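Local coordinates for protein putative 2,5-diketo-D-gluconic acid reductase B (Sinorhizobium meliloti, PDB 3UP8) that probably reduces methylglyoxal to hydroxyacetone with NADPH, as a TIM-barrel member of the aldo/keto reductase family, at residues Thr66-Gly71 with Asp111-Lys116; Asp99-Asp104 with Leu125-Pro130; Thr163-Ala168 with Thr190-Thr195; Tyr207-Gly212 with Thr230-Ala235; Leu236-Gln241 with Glu271-Val276. All blocks are in the same frame, centred on the assembly; numbering follows the deposited sequence.

Contact 1: Thr66-Gly71 with Asp111-Lys116; sequences TAQIYG and DESLRK. With ACT (acetate ion), chain C.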
# COMPACT_ATOMS: atom_id res chain seq x y z
N THR A 66 -2.57 4.26 -6.21
CA THR A 66 -2.39 5.68 -6.53
C THR A 66 -3.09 6.55 -5.47
O THR A 66 -3.53 6.04 -4.43
CB THR A 66 -2.84 5.97 -8.00
OG1 THR A 66 -2.48 7.31 -8.38
CG2 THR A 66 -4.35 5.74 -8.17
N ALA A 67 -3.15 7.87 -5.70
CA ALA A 67 -3.72 8.82 -4.74
C ALA A 67 -4.08 10.09 -5.48
O ALA A 67 -3.46 10.42 -6.48
CB ALA A 67 -2.71 9.14 -3.64
N GLN A 68 -5.07 10.81 -4.97
CA GLN A 68 -5.42 12.11 -5.54
C GLN A 68 -4.21 13.04 -5.59
O GLN A 68 -3.95 13.66 -6.63
CB GLN A 68 -6.56 12.75 -4.75
CG GLN A 68 -7.89 12.07 -5.00
CD GLN A 68 -9.00 12.50 -4.03
OE1 GLN A 68 -8.78 13.29 -3.11
NE2 GLN A 68 -10.19 11.98 -4.27
N ILE A 69 -3.45 13.09 -4.50
CA ILE A 69 -2.32 14.04 -4.38
C ILE A 69 -1.12 13.72 -5.25
O ILE A 69 -0.34 14.62 -5.54
CB ILE A 69 -1.85 14.22 -2.91
CG1 ILE A 69 -1.00 15.50 -2.75
CG2 ILE A 69 -1.06 13.00 -2.41
CD1 ILE A 69 -1.74 16.79 -3.07
N TYR A 70 -0.96 12.46 -5.66
CA TYR A 70 0.19 12.11 -6.53
C TYR A 70 0.09 12.77 -7.89
O TYR A 70 1.10 12.96 -8.54
CB TYR A 70 0.36 10.60 -6.77
CG TYR A 70 0.42 9.73 -5.55
CD1 TYR A 70 0.81 10.23 -4.30
CD2 TYR A 70 0.11 8.38 -5.65
CE1 TYR A 70 0.86 9.39 -3.18
CE2 TYR A 70 0.16 7.54 -4.55
CZ TYR A 70 0.52 8.05 -3.32
OH TYR A 70 0.55 7.18 -2.24
N GLY A 71 -1.12 13.11 -8.33
CA GLY A 71 -1.29 13.77 -9.62
C GLY A 71 -1.11 12.86 -10.83
O GLY A 71 -0.94 13.34 -11.94
N ASP A 111 -15.82 11.18 -7.30
CA ASP A 111 -16.31 11.21 -8.68
C ASP A 111 -15.23 11.68 -9.64
O ASP A 111 -15.12 11.17 -10.76
CB ASP A 111 -17.55 12.10 -8.80
CG ASP A 111 -18.79 11.46 -8.22
OD1 ASP A 111 -18.81 10.23 -8.00
OD2 ASP A 111 -19.77 12.21 -7.99
N GLU A 112 -14.44 12.67 -9.21
CA GLU A 112 -13.37 13.22 -10.04
C GLU A 112 -12.26 12.18 -10.25
O GLU A 112 -11.79 12.01 -11.36
CB GLU A 112 -12.81 14.50 -9.43
CG GLU A 112 -11.63 15.12 -10.20
CD GLU A 112 -12.04 15.81 -11.52
OE1 GLU A 112 -13.24 16.09 -11.73
OE2 GLU A 112 -11.15 16.07 -12.36
N SER A 113 -11.87 11.49 -9.18
CA SER A 113 -10.91 10.38 -9.29
C SER A 113 -11.37 9.35 -10.31
O SER A 113 -10.58 8.88 -11.14
CB SER A 113 -10.73 9.68 -7.93
OG SER A 113 -9.88 10.43 -7.09
N LEU A 114 -12.64 8.99 -10.23
CA LEU A 114 -13.19 7.97 -11.12
C LEU A 114 -13.20 8.41 -12.59
O LEU A 114 -13.02 7.59 -13.50
CB LEU A 114 -14.57 7.54 -10.63
CG LEU A 114 -14.52 6.78 -9.28
CD1 LEU A 114 -15.92 6.48 -8.76
CD2 LEU A 114 -13.76 5.49 -9.45
N ARG A 115 -13.38 9.71 -12.81
CA ARG A 115 -13.24 10.24 -14.17
C ARG A 115 -11.82 10.05 -14.68
O ARG A 115 -11.63 9.65 -15.84
CB ARG A 115 -13.67 11.71 -14.26
CG ARG A 115 -15.18 11.91 -14.10
CD ARG A 115 -15.62 13.35 -14.42
NE ARG A 115 -15.37 14.28 -13.32
CZ ARG A 115 -16.20 14.47 -12.28
NH1 ARG A 115 -17.34 13.79 -12.18
NH2 ARG A 115 -15.87 15.34 -11.34
N LYS A 116 -10.82 10.35 -13.83
CA LYS A 116 -9.41 10.21 -14.22
C LYS A 116 -9.02 8.75 -14.42
O LYS A 116 -8.30 8.40 -15.37
CB LYS A 116 -8.47 10.88 -13.20
CG LYS A 116 -8.67 12.40 -13.06
CD LYS A 116 -7.49 13.01 -12.31
CE LYS A 116 -7.51 14.54 -12.33
NZ LYS A 116 -8.20 15.13 -11.13
C ACT C . 2.42 8.34 0.40
O ACT C . 2.19 7.26 -0.19
OXT ACT C . 1.74 9.31 0.03
CH3 ACT C . 3.43 8.49 1.49
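Q68, in the loop after strand 63-65, reaches S113 on helix 103-117 through one side-chain bond. Earlier on the helix, D111 forms a salt bridge with K151. At E112, OE1 takes two nitrogens of R115 side-on; the shorter bond, from NH2 of R115 to OE1 of E112, is 2.8 Å. S113 is the point of contact: NE2 of Q68 donates to OG of S113 at 3.2 Å, with an N-H...O angle of 156° and OG close to the amide plane. In the parallel (β/α)8 barrel this joins the loop after strand 63-65 to helix 103-117; the same loop carries Y70, the predicted proton donor, whose OH bonds an acetate O at 2.6 Å and also K95, predicted to lower the tyrosine pKa. Q68 CG stands beside the backbone N (chi1 -72°) and the chain then runs extended, which carries the amide across to the helix. NE2 of Q68 also bonds S109 OG, OG of S113 bonds E73, and OE1 of Q68 bonds N100 and the W97 amide. Shortening Q68 to an alanine would probably leave N100 ND2 and the W97 N-H without this acceptor and S113 without its donor. At K116, NZ makes a weak 3.3 Å salt bridge to OE2 of E112.

Contact 2: Asp99-Asp104 with Leu125-Pro130; sequences DNYRHD and LLLHWP. With ACT (acetate ion), chain C.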
# COMPACT_ATOMS: atom_id res chain seq x y z
N ASP A 99 -7.34 17.83 1.73
CA ASP A 99 -8.08 19.06 1.35
C ASP A 99 -9.52 18.74 0.96
O ASP A 99 -10.38 19.62 0.89
CB ASP A 99 -7.39 19.77 0.17
CG ASP A 99 -6.06 20.42 0.55
OD1 ASP A 99 -5.75 20.57 1.76
OD2 ASP A 99 -5.32 20.80 -0.38
N ASN A 100 -9.78 17.46 0.70
CA ASN A 100 -11.09 17.02 0.25
C ASN A 100 -11.90 16.33 1.34
O ASN A 100 -12.86 15.62 1.04
CB ASN A 100 -10.94 16.10 -0.96
CG ASN A 100 -10.27 16.79 -2.14
OD1 ASN A 100 -10.45 17.99 -2.36
ND2 ASN A 100 -9.52 16.03 -2.92
N TYR A 101 -11.54 16.53 2.60
CA TYR A 101 -12.17 15.79 3.70
C TYR A 101 -13.59 16.18 4.10
O TYR A 101 -14.35 15.34 4.54
CB TYR A 101 -11.26 15.79 4.92
CG TYR A 101 -10.19 14.72 4.89
CD1 TYR A 101 -9.25 14.64 5.91
CD2 TYR A 101 -10.11 13.79 3.84
CE1 TYR A 101 -8.27 13.66 5.93
CE2 TYR A 101 -9.11 12.79 3.84
CZ TYR A 101 -8.19 12.74 4.89
OH TYR A 101 -7.21 11.79 4.95
N ARG A 102 -13.97 17.45 3.94
CA ARG A 102 -15.35 17.83 4.24
C ARG A 102 -16.31 17.08 3.31
O ARG A 102 -16.00 16.86 2.14
CB ARG A 102 -15.54 19.34 4.13
CG ARG A 102 -14.68 20.13 5.12
CD ARG A 102 -15.11 21.58 5.25
NE ARG A 102 -16.57 21.73 5.23
CZ ARG A 102 -17.22 22.89 5.28
NH1 ARG A 102 -16.55 24.03 5.35
NH2 ARG A 102 -18.55 22.91 5.24
N HIS A 103 -17.47 16.69 3.84
CA HIS A 103 -18.40 15.80 3.12
C HIS A 103 -18.57 16.11 1.62
O HIS A 103 -18.33 15.23 0.78
CB HIS A 103 -19.79 15.77 3.77
CG HIS A 103 -20.78 14.96 2.99
ND1 HIS A 103 -21.66 15.53 2.09
CD2 HIS A 103 -20.96 13.62 2.89
CE1 HIS A 103 -22.38 14.58 1.53
NE2 HIS A 103 -21.98 13.41 2.00
N ASP A 104 -18.99 17.32 1.29
CA ASP A 104 -19.30 17.65 -0.11
C ASP A 104 -18.07 17.59 -1.03
O ASP A 104 -18.16 17.09 -2.14
CB ASP A 104 -20.01 19.00 -0.24
CG ASP A 104 -21.47 18.97 0.30
OD1 ASP A 104 -21.93 17.95 0.86
OD2 ASP A 104 -22.15 20.00 0.16
N LEU A 125 -10.50 2.55 -1.27
CA LEU A 125 -10.36 3.99 -1.08
C LEU A 125 -9.88 4.25 0.34
O LEU A 125 -10.49 3.76 1.30
CB LEU A 125 -11.67 4.74 -1.33
CG LEU A 125 -11.64 6.27 -1.25
CD1 LEU A 125 -10.80 6.85 -2.40
CD2 LEU A 125 -13.04 6.89 -1.26
N LEU A 126 -8.79 4.99 0.46
CA LEU A 126 -8.20 5.28 1.77
C LEU A 126 -8.29 6.76 2.09
O LEU A 126 -8.28 7.62 1.22
CB LEU A 126 -6.73 4.85 1.80
CG LEU A 126 -6.32 3.47 1.26
CD1 LEU A 126 -4.81 3.29 1.41
CD2 LEU A 126 -7.05 2.34 1.99
N LEU A 127 -8.39 7.04 3.38
CA LEU A 127 -8.07 8.35 3.90
C LEU A 127 -6.55 8.40 3.95
O LEU A 127 -5.90 7.56 4.60
CB LEU A 127 -8.68 8.54 5.31
CG LEU A 127 -10.18 8.26 5.43
CD1 LEU A 127 -10.66 8.26 6.89
CD2 LEU A 127 -11.01 9.26 4.58
N HIS A 128 -5.99 9.40 3.27
CA HIS A 128 -4.54 9.44 3.04
C HIS A 128 -3.73 9.72 4.31
O HIS A 128 -2.70 9.09 4.54
CB HIS A 128 -4.20 10.47 1.94
CG HIS A 128 -2.93 10.18 1.21
ND1 HIS A 128 -2.71 10.58 -0.09
CD2 HIS A 128 -1.81 9.51 1.60
CE1 HIS A 128 -1.50 10.19 -0.47
NE2 HIS A 128 -0.94 9.53 0.53
N TRP A 129 -4.22 10.64 5.14
CA TRP A 129 -3.55 11.03 6.38
C TRP A 129 -4.61 11.28 7.44
O TRP A 129 -5.71 11.71 7.10
CB TRP A 129 -2.70 12.29 6.18
CG TRP A 129 -1.46 12.02 5.39
CD1 TRP A 129 -1.32 12.11 4.04
CD2 TRP A 129 -0.19 11.60 5.90
NE1 TRP A 129 -0.03 11.76 3.68
CE2 TRP A 129 0.67 11.43 4.81
CE3 TRP A 129 0.29 11.33 7.19
CZ2 TRP A 129 2.00 11.03 4.95
CZ3 TRP A 129 1.62 10.93 7.34
CH2 TRP A 129 2.44 10.76 6.22
N PRO A 130 -4.29 11.03 8.73
CA PRO A 130 -5.24 11.26 9.84
C PRO A 130 -5.42 12.72 10.26
O PRO A 130 -6.51 13.10 10.73
CB PRO A 130 -4.63 10.47 10.99
CG PRO A 130 -3.16 10.52 10.72
CD PRO A 130 -3.04 10.40 9.21
C ACT C . 2.42 8.34 0.40
O ACT C . 2.19 7.26 -0.19
OXT ACT C . 1.74 9.31 0.03
CH3 ACT C . 3.43 8.49 1.49
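The shortest polar bond here runs from OH of Y101 to the backbone O of W129, 2.6 Å. The hydroxyl lies in the carbonyl plane, on a lone pair, with a C=O...O angle of 139°. This bond ties the loop leading into helix 103-117 to the loop leaving strand 122-127, within one β-α-β unit of the barrel (strand 91-96, helix 103-117, strand 122-127). The W129 oxygen meets the tyrosine at its edge, near the ring plane. The backbone N atoms of H128 and W129 also lie close, each 3.2 Å from OH of Y101. L127, at the end of the strand, supplies the apolar part. CB of L127 is 3.6 Å from OH of Y101, and CD2 of L127 comes to 4.1 Å from CE2 of Y101, the two side chains crossing obliquely. L127 turns its CG beside the backbone N (chi1 -53°), which places that methyl next to the ring. All four touching residues are buried, and R139 of helix 136-148 and V96 of strand 91-96 also touch Y101. At the start of the helix, ND1 of H103 donates to OD1 of D104 at 2.7 Å, and NE2 of H103 bonds E145. The residue before W129 is H128, the predicted substrate-binding residue, whose NE2 donates to OXT of the acetate at 2.7 Å with an N-H...O angle of 147°.

Contact 3: Thr163-Ala168 with Thr190-Thr195; sequences TQMEEA and TKVLQT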
# COMPACT_ATOMS: atom_id res chain seq x y z
N THR A 163 -4.38 4.19 18.00
CA THR A 163 -5.53 4.84 18.60
C THR A 163 -6.55 5.18 17.50
O THR A 163 -7.74 4.95 17.66
CB THR A 163 -5.11 6.12 19.36
OG1 THR A 163 -4.14 5.76 20.35
CG2 THR A 163 -6.32 6.73 20.06
N GLN A 164 -6.04 5.69 16.38
CA GLN A 164 -6.91 6.09 15.27
C GLN A 164 -7.46 4.90 14.49
O GLN A 164 -8.55 4.98 13.91
CB GLN A 164 -6.16 7.05 14.35
CG GLN A 164 -5.73 8.34 15.08
CD GLN A 164 -4.65 9.10 14.34
OE1 GLN A 164 -3.84 8.54 13.60
NE2 GLN A 164 -4.64 10.41 14.55
N MSE A 165 -6.69 3.81 14.47
CA MSE A 165 -7.13 2.58 13.84
C MSE A 165 -8.34 2.06 14.61
O MSE A 165 -9.36 1.70 14.00
CB MSE A 165 -6.01 1.53 13.86
CG MSE A 165 -4.83 1.86 12.92
SE MSE A 165 -3.26 0.74 13.31
CE MSE A 165 -4.00 -0.94 12.76
N GLU A 166 -8.23 2.04 15.94
CA GLU A 166 -9.32 1.57 16.79
C GLU A 166 -10.53 2.46 16.60
O GLU A 166 -11.65 1.96 16.47
CB GLU A 166 -8.88 1.50 18.26
CG GLU A 166 -7.93 0.33 18.55
CD GLU A 166 -7.05 0.51 19.80
OE1 GLU A 166 -7.37 1.36 20.68
OE2 GLU A 166 -6.03 -0.22 19.91
N GLU A 167 -10.31 3.78 16.54
CA GLU A 167 -11.39 4.74 16.33
C GLU A 167 -12.06 4.53 14.97
O GLU A 167 -13.28 4.48 14.89
CB GLU A 167 -10.92 6.20 16.50
CG GLU A 167 -12.00 7.24 16.15
CD GLU A 167 -11.55 8.69 16.28
OE1 GLU A 167 -10.41 9.03 15.88
OE2 GLU A 167 -12.36 9.50 16.76
N ALA A 168 -11.26 4.40 13.92
CA ALA A 168 -11.83 4.15 12.58
C ALA A 168 -12.68 2.88 12.51
O ALA A 168 -13.79 2.90 11.99
CB ALA A 168 -10.72 4.16 11.51
N THR A 190 5.72 -2.93 15.23
CA THR A 190 5.17 -3.93 16.15
C THR A 190 3.77 -3.59 16.65
O THR A 190 2.86 -4.39 16.52
CB THR A 190 6.13 -4.17 17.34
OG1 THR A 190 7.32 -4.80 16.85
CG2 THR A 190 5.49 -5.05 18.42
N LYS A 191 3.59 -2.40 17.23
CA LYS A 191 2.30 -2.02 17.80
C LYS A 191 1.21 -1.92 16.71
O LYS A 191 0.12 -2.45 16.87
CB LYS A 191 2.38 -0.70 18.57
CG LYS A 191 3.13 -0.76 19.91
CD LYS A 191 2.95 0.59 20.66
CE LYS A 191 3.97 0.76 21.79
NZ LYS A 191 3.85 2.09 22.47
N VAL A 192 1.53 -1.26 15.61
CA VAL A 192 0.59 -1.16 14.49
C VAL A 192 0.16 -2.54 13.96
O VAL A 192 -1.03 -2.78 13.75
CB VAL A 192 1.17 -0.25 13.36
CG1 VAL A 192 0.39 -0.40 12.06
CG2 VAL A 192 1.16 1.23 13.83
N LEU A 193 1.12 -3.45 13.77
CA LEU A 193 0.80 -4.80 13.31
C LEU A 193 -0.11 -5.55 14.27
O LEU A 193 -1.05 -6.25 13.85
CB LEU A 193 2.07 -5.63 13.12
CG LEU A 193 2.68 -5.73 11.73
CD1 LEU A 193 4.06 -6.39 11.85
CD2 LEU A 193 1.76 -6.49 10.77
N GLN A 194 0.17 -5.42 15.57
CA GLN A 194 -0.59 -6.12 16.59
C GLN A 194 -2.03 -5.60 16.62
O GLN A 194 -2.97 -6.39 16.72
CB GLN A 194 0.09 -6.01 17.97
CG GLN A 194 1.50 -6.68 17.96
CD GLN A 194 2.20 -6.71 19.33
OE1 GLN A 194 2.12 -5.76 20.11
NE2 GLN A 194 2.93 -7.80 19.59
N THR A 195 -2.19 -4.29 16.51
CA THR A 195 -3.53 -3.69 16.45
C THR A 195 -4.25 -4.11 15.17
O THR A 195 -5.41 -4.50 15.21
CB THR A 195 -3.48 -2.16 16.58
OG1 THR A 195 -2.95 -1.82 17.86
CG2 THR A 195 -4.85 -1.52 16.44
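The flat group of this contact is the E166 carboxylate, which meets the other helix through an oxygen: OE2 of E166 comes to 3.9 Å from CG2 of T195 and lies 4.0 Å from OG1 of T195. The two side chains cross at about a right angle, and the charge itself is met elsewhere, by a salt bridge from OE2 of E166 to R198, one turn further along the same helix as T195. The rest of the contact is carried by selenomethionine M165, which points toward helix 190-199. Its CG stands beside the backbone N (chi1 -70°) and the chain bends at chi3 (67°), which turns CE back over the last turn of 190-195. CE of M165 lies 3.8 Å from CG2 of T195 and 3.6 Å from the backbone O of V192, while SE of M165 touches CG1 of V192 at 4.0 Å, again with the side chains at about a right angle. These are two neighbouring outer helices of the TIM barrel, with strand 176-182 between them in sequence. Their axes run almost parallel, 17° apart, and stay 10.4 Å apart at closest approach, a spacing bridged by the long M165 chain rather than by direct backbone approach. T195 faces M165 with its methyl because CG2 is anti to the backbone N, whereas OG1 turns back and makes a weak 3.3 Å bond to O of K191. A196 and L199 also touch M165.

Contact 4: Tyr207-Gly212 with Thr230-Ala235; sequences YAMANG and TAAQVA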
# COMPACT_ATOMS: atom_id res chain seq x y z
N TYR A 207 7.51 2.50 0.95
CA TYR A 207 8.94 2.82 1.20
C TYR A 207 9.75 1.61 1.66
O TYR A 207 10.64 1.73 2.51
CB TYR A 207 9.11 3.98 2.20
CG TYR A 207 9.55 5.28 1.56
CD1 TYR A 207 8.90 6.47 1.87
CD2 TYR A 207 10.62 5.32 0.66
CE1 TYR A 207 9.30 7.68 1.29
CE2 TYR A 207 11.02 6.52 0.07
CZ TYR A 207 10.34 7.70 0.39
OH TYR A 207 10.70 8.89 -0.19
N ALA A 208 9.42 0.44 1.12
CA ALA A 208 10.16 -0.80 1.41
C ALA A 208 11.69 -0.64 1.30
O ALA A 208 12.43 -1.24 2.08
CB ALA A 208 9.69 -1.91 0.49
N MSE A 209 12.15 0.17 0.35
CA MSE A 209 13.59 0.37 0.08
C MSE A 209 14.26 1.37 1.03
O MSE A 209 15.48 1.59 0.96
CB MSE A 209 13.82 0.83 -1.37
CG MSE A 209 13.34 -0.12 -2.45
SE MSE A 209 14.21 -1.86 -2.30
CE MSE A 209 12.83 -2.87 -1.41
N ALA A 210 13.45 2.00 1.89
CA ALA A 210 13.91 3.04 2.83
C ALA A 210 14.76 4.14 2.17
O ALA A 210 15.82 4.53 2.69
CB ALA A 210 14.62 2.42 4.02
N ASN A 211 14.27 4.63 1.03
CA ASN A 211 14.87 5.77 0.33
C ASN A 211 16.32 5.49 -0.09
O ASN A 211 17.13 6.42 -0.17
CB ASN A 211 14.77 7.02 1.22
CG ASN A 211 14.71 8.31 0.43
OD1 ASN A 211 14.45 8.32 -0.77
ND2 ASN A 211 14.93 9.43 1.12
N GLY A 212 16.64 4.23 -0.36
CA GLY A 212 17.98 3.83 -0.77
C GLY A 212 18.84 3.10 0.26
O GLY A 212 19.86 2.51 -0.09
N THR A 230 18.79 -10.02 -4.61
CA THR A 230 19.34 -8.71 -4.24
C THR A 230 18.89 -8.32 -2.84
O THR A 230 17.94 -8.89 -2.30
CB THR A 230 18.92 -7.59 -5.22
OG1 THR A 230 17.48 -7.49 -5.27
CG2 THR A 230 19.47 -7.84 -6.62
N ALA A 231 19.59 -7.36 -2.24
CA ALA A 231 19.18 -6.77 -0.96
C ALA A 231 17.71 -6.27 -1.02
O ALA A 231 16.97 -6.39 -0.05
CB ALA A 231 20.13 -5.63 -0.57
N ALA A 232 17.33 -5.71 -2.16
CA ALA A 232 15.99 -5.18 -2.39
C ALA A 232 14.94 -6.27 -2.29
O ALA A 232 13.91 -6.09 -1.62
CB ALA A 232 15.93 -4.50 -3.73
N GLN A 233 15.20 -7.41 -2.94
CA GLN A 233 14.29 -8.55 -2.90
C GLN A 233 14.20 -9.13 -1.50
O GLN A 233 13.15 -9.59 -1.08
CB GLN A 233 14.72 -9.64 -3.89
CG GLN A 233 14.55 -9.25 -5.35
CD GLN A 233 15.28 -10.20 -6.31
OE1 GLN A 233 16.42 -10.59 -6.05
NE2 GLN A 233 14.63 -10.55 -7.42
N VAL A 234 15.31 -9.09 -0.77
CA VAL A 234 15.31 -9.52 0.63
C VAL A 234 14.36 -8.67 1.49
O VAL A 234 13.61 -9.19 2.32
CB VAL A 234 16.73 -9.53 1.22
CG1 VAL A 234 16.70 -9.81 2.71
CG2 VAL A 234 17.58 -10.59 0.51
N ALA A 235 14.39 -7.35 1.29
CA ALA A 235 13.54 -6.46 2.08
C ALA A 235 12.06 -6.66 1.71
O ALA A 235 11.21 -6.75 2.60
CB ALA A 235 13.95 -5.01 1.88
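M209, a selenomethionine, lays its side chain against the start of helix 231-240, with bends at chi2 (-59°) and chi3 (100°) that turn SE and CE onto the helix surface. SE and CE both lie on A232: SE of M209 rests on CB of A232 at 3.5 Å, and CE of M209 comes to 3.4 Å from the backbone O of A232. One turn on, the methyl of A235 points toward the loop, where CB of A235 sits 4.1 Å from CE of M209 and 4.1 Å from the backbone O of A208. Two alanines one turn apart are thus both met by the bent M209 chain, and the contact carries no hydrogen bond. The helix start is fixed separately by a capping box: OG1 of T230 accepts from N of Q233, and N of T230 donates to OE1 of Q233 at 2.8 Å, in the carbonyl plane on a lone pair. OG1 of T230 is also bonded to E259. In the barrel, the loop following strand 202-206 is pressed against helix 231-240, which precedes strand 245-249. M209 and A235 both touch V214 of the short helix 213-216, M209 also reaches L236, and A231 lies against helix 218-227.

Contact 5: Leu236-Gln241 with Glu271-Val276; sequences LRWLVQ and EEMAAV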
# COMPACT_ATOMS: atom_id res chain seq x y z
N LEU A 236 11.77 -6.74 0.42
CA LEU A 236 10.43 -7.05 -0.08
C LEU A 236 9.92 -8.39 0.43
O LEU A 236 8.77 -8.51 0.84
CB LEU A 236 10.41 -7.06 -1.61
CG LEU A 236 10.58 -5.72 -2.34
CD1 LEU A 236 10.88 -5.97 -3.82
CD2 LEU A 236 9.37 -4.81 -2.18
N ARG A 237 10.78 -9.40 0.40
CA ARG A 237 10.41 -10.71 0.91
C ARG A 237 10.14 -10.67 2.41
O ARG A 237 9.19 -11.28 2.87
CB ARG A 237 11.47 -11.77 0.55
CG ARG A 237 11.15 -13.17 1.06
CD ARG A 237 9.98 -13.81 0.30
NE ARG A 237 9.25 -14.77 1.12
CZ ARG A 237 8.21 -15.50 0.69
NH1 ARG A 237 7.79 -15.40 -0.57
NH2 ARG A 237 7.61 -16.35 1.53
N TRP A 238 10.95 -9.93 3.16
CA TRP A 238 10.79 -9.85 4.61
C TRP A 238 9.41 -9.27 4.96
O TRP A 238 8.77 -9.69 5.94
CB TRP A 238 11.89 -8.98 5.23
CG TRP A 238 11.68 -8.69 6.69
CD1 TRP A 238 11.86 -9.56 7.73
CD2 TRP A 238 11.28 -7.43 7.27
NE1 TRP A 238 11.57 -8.93 8.93
CE2 TRP A 238 11.22 -7.63 8.67
CE3 TRP A 238 10.96 -6.17 6.75
CZ2 TRP A 238 10.86 -6.60 9.57
CZ3 TRP A 238 10.59 -5.14 7.65
CH2 TRP A 238 10.55 -5.37 9.04
N LEU A 239 8.96 -8.31 4.16
CA LEU A 239 7.61 -7.75 4.31
C LEU A 239 6.52 -8.76 3.96
O LEU A 239 5.64 -9.06 4.76
CB LEU A 239 7.48 -6.48 3.46
CG LEU A 239 8.41 -5.33 3.90
CD1 LEU A 239 8.52 -4.26 2.83
CD2 LEU A 239 7.90 -4.72 5.20
N VAL A 240 6.63 -9.31 2.75
CA VAL A 240 5.57 -10.12 2.16
C VAL A 240 5.44 -11.47 2.88
O VAL A 240 4.37 -12.08 2.87
CB VAL A 240 5.81 -10.20 0.63
CG1 VAL A 240 6.38 -11.56 0.19
CG2 VAL A 240 4.57 -9.81 -0.12
N GLN A 241 6.52 -11.89 3.53
CA GLN A 241 6.53 -13.12 4.33
C GLN A 241 5.85 -12.94 5.69
O GLN A 241 5.48 -13.91 6.34
CB GLN A 241 7.97 -13.62 4.53
CG GLN A 241 8.10 -15.03 5.12
CD GLN A 241 9.48 -15.63 4.90
OE1 GLN A 241 10.04 -15.58 3.80
NE2 GLN A 241 10.04 -16.20 5.95
N GLU A 271 15.73 -17.27 11.28
CA GLU A 271 16.87 -16.51 11.79
C GLU A 271 17.09 -15.28 10.92
O GLU A 271 17.41 -14.21 11.43
CB GLU A 271 18.13 -17.39 11.81
CG GLU A 271 17.95 -18.73 12.52
CD GLU A 271 18.66 -19.89 11.80
OE1 GLU A 271 18.72 -19.88 10.54
OE2 GLU A 271 19.15 -20.81 12.49
N GLU A 272 16.92 -15.45 9.61
CA GLU A 272 17.02 -14.32 8.68
C GLU A 272 15.93 -13.27 8.95
O GLU A 272 16.21 -12.07 8.86
CB GLU A 272 17.03 -14.80 7.23
CG GLU A 272 18.32 -15.55 6.88
CD GLU A 272 18.34 -16.20 5.50
OE1 GLU A 272 17.25 -16.46 4.91
OE2 GLU A 272 19.46 -16.45 5.00
N MSE A 273 14.73 -13.71 9.31
CA MSE A 273 13.61 -12.82 9.66
C MSE A 273 13.89 -12.02 10.93
O MSE A 273 13.67 -10.80 10.97
CB MSE A 273 12.30 -13.62 9.81
CG MSE A 273 11.77 -14.25 8.52
SE MSE A 273 11.09 -12.97 7.18
CE MSE A 273 9.60 -12.35 8.28
N ALA A 274 14.36 -12.70 11.98
CA ALA A 274 14.73 -12.05 13.24
C ALA A 274 15.84 -11.01 13.06
O ALA A 274 15.79 -9.94 13.66
CB ALA A 274 15.14 -13.10 14.30
N ALA A 275 16.83 -11.34 12.23
CA ALA A 275 17.98 -10.47 11.96
C ALA A 275 17.59 -9.19 11.23
O ALA A 275 18.08 -8.10 11.55
CB ALA A 275 19.04 -11.21 11.17
N VAL A 276 16.71 -9.32 10.23
CA VAL A 276 16.21 -8.14 9.51
C VAL A 276 15.41 -7.26 10.47
O VAL A 276 15.51 -6.03 10.42
CB VAL A 276 15.41 -8.50 8.26
CG1 VAL A 276 14.79 -7.26 7.63
CG2 VAL A 276 16.31 -9.16 7.24
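W238 lays one face of its indole under V276: CG1 of V276 stands 3.5 Å from the centroid of the five-membered ring, only 9° off the ring normal, a CH-pi contact. The selenium of M273 takes an oblique position at the same ring, 4.6 Å from the centroid and 68° off the normal, with SE of M273 3.5 Å from CD1 of W238. That Met-aromatic placement follows from bends at chi2 (-70°) and chi3 of M273. Q241 flanks the group, its NE2 3.6 Å from SE of M273, while NE of R237 donates to OE1 of Q241 at 2.9 Å and NE2 of Q241 donates to O of L268. A glycine in place of W238 would probably open a gap beneath V276 and leave M273 without the ring it leans on. V276 also touches L220 and I223, so helix 270-277 packs on helices 218-227 and 231-240, consistent with the extra helix near the C-terminus that aldo/keto reductases add to the barrel.

In the fold
The five contacts lie around one closed, eight-stranded parallel barrel. Contacts 1 and 2 interleave along the chain and share helix 103-117; their centres are 12 Å apart, and they meet through Q68 OE1 and N100 ND2. Both reach the acetate, through the predicted active-site residues Y70 and H128. Contact 3 follows, touching contact 2 where P130 meets Q164, with centres about 19 Å apart. Contacts 4 and 5 come last and share helix 231-240, their centres 11 Å apart, with A208 packed on L236 and L239 and M209 on L236. They sit on the opposite side of the chain's centre from contacts 1 and 2, with contacts 1 and 5 about 33 Å apart between centres.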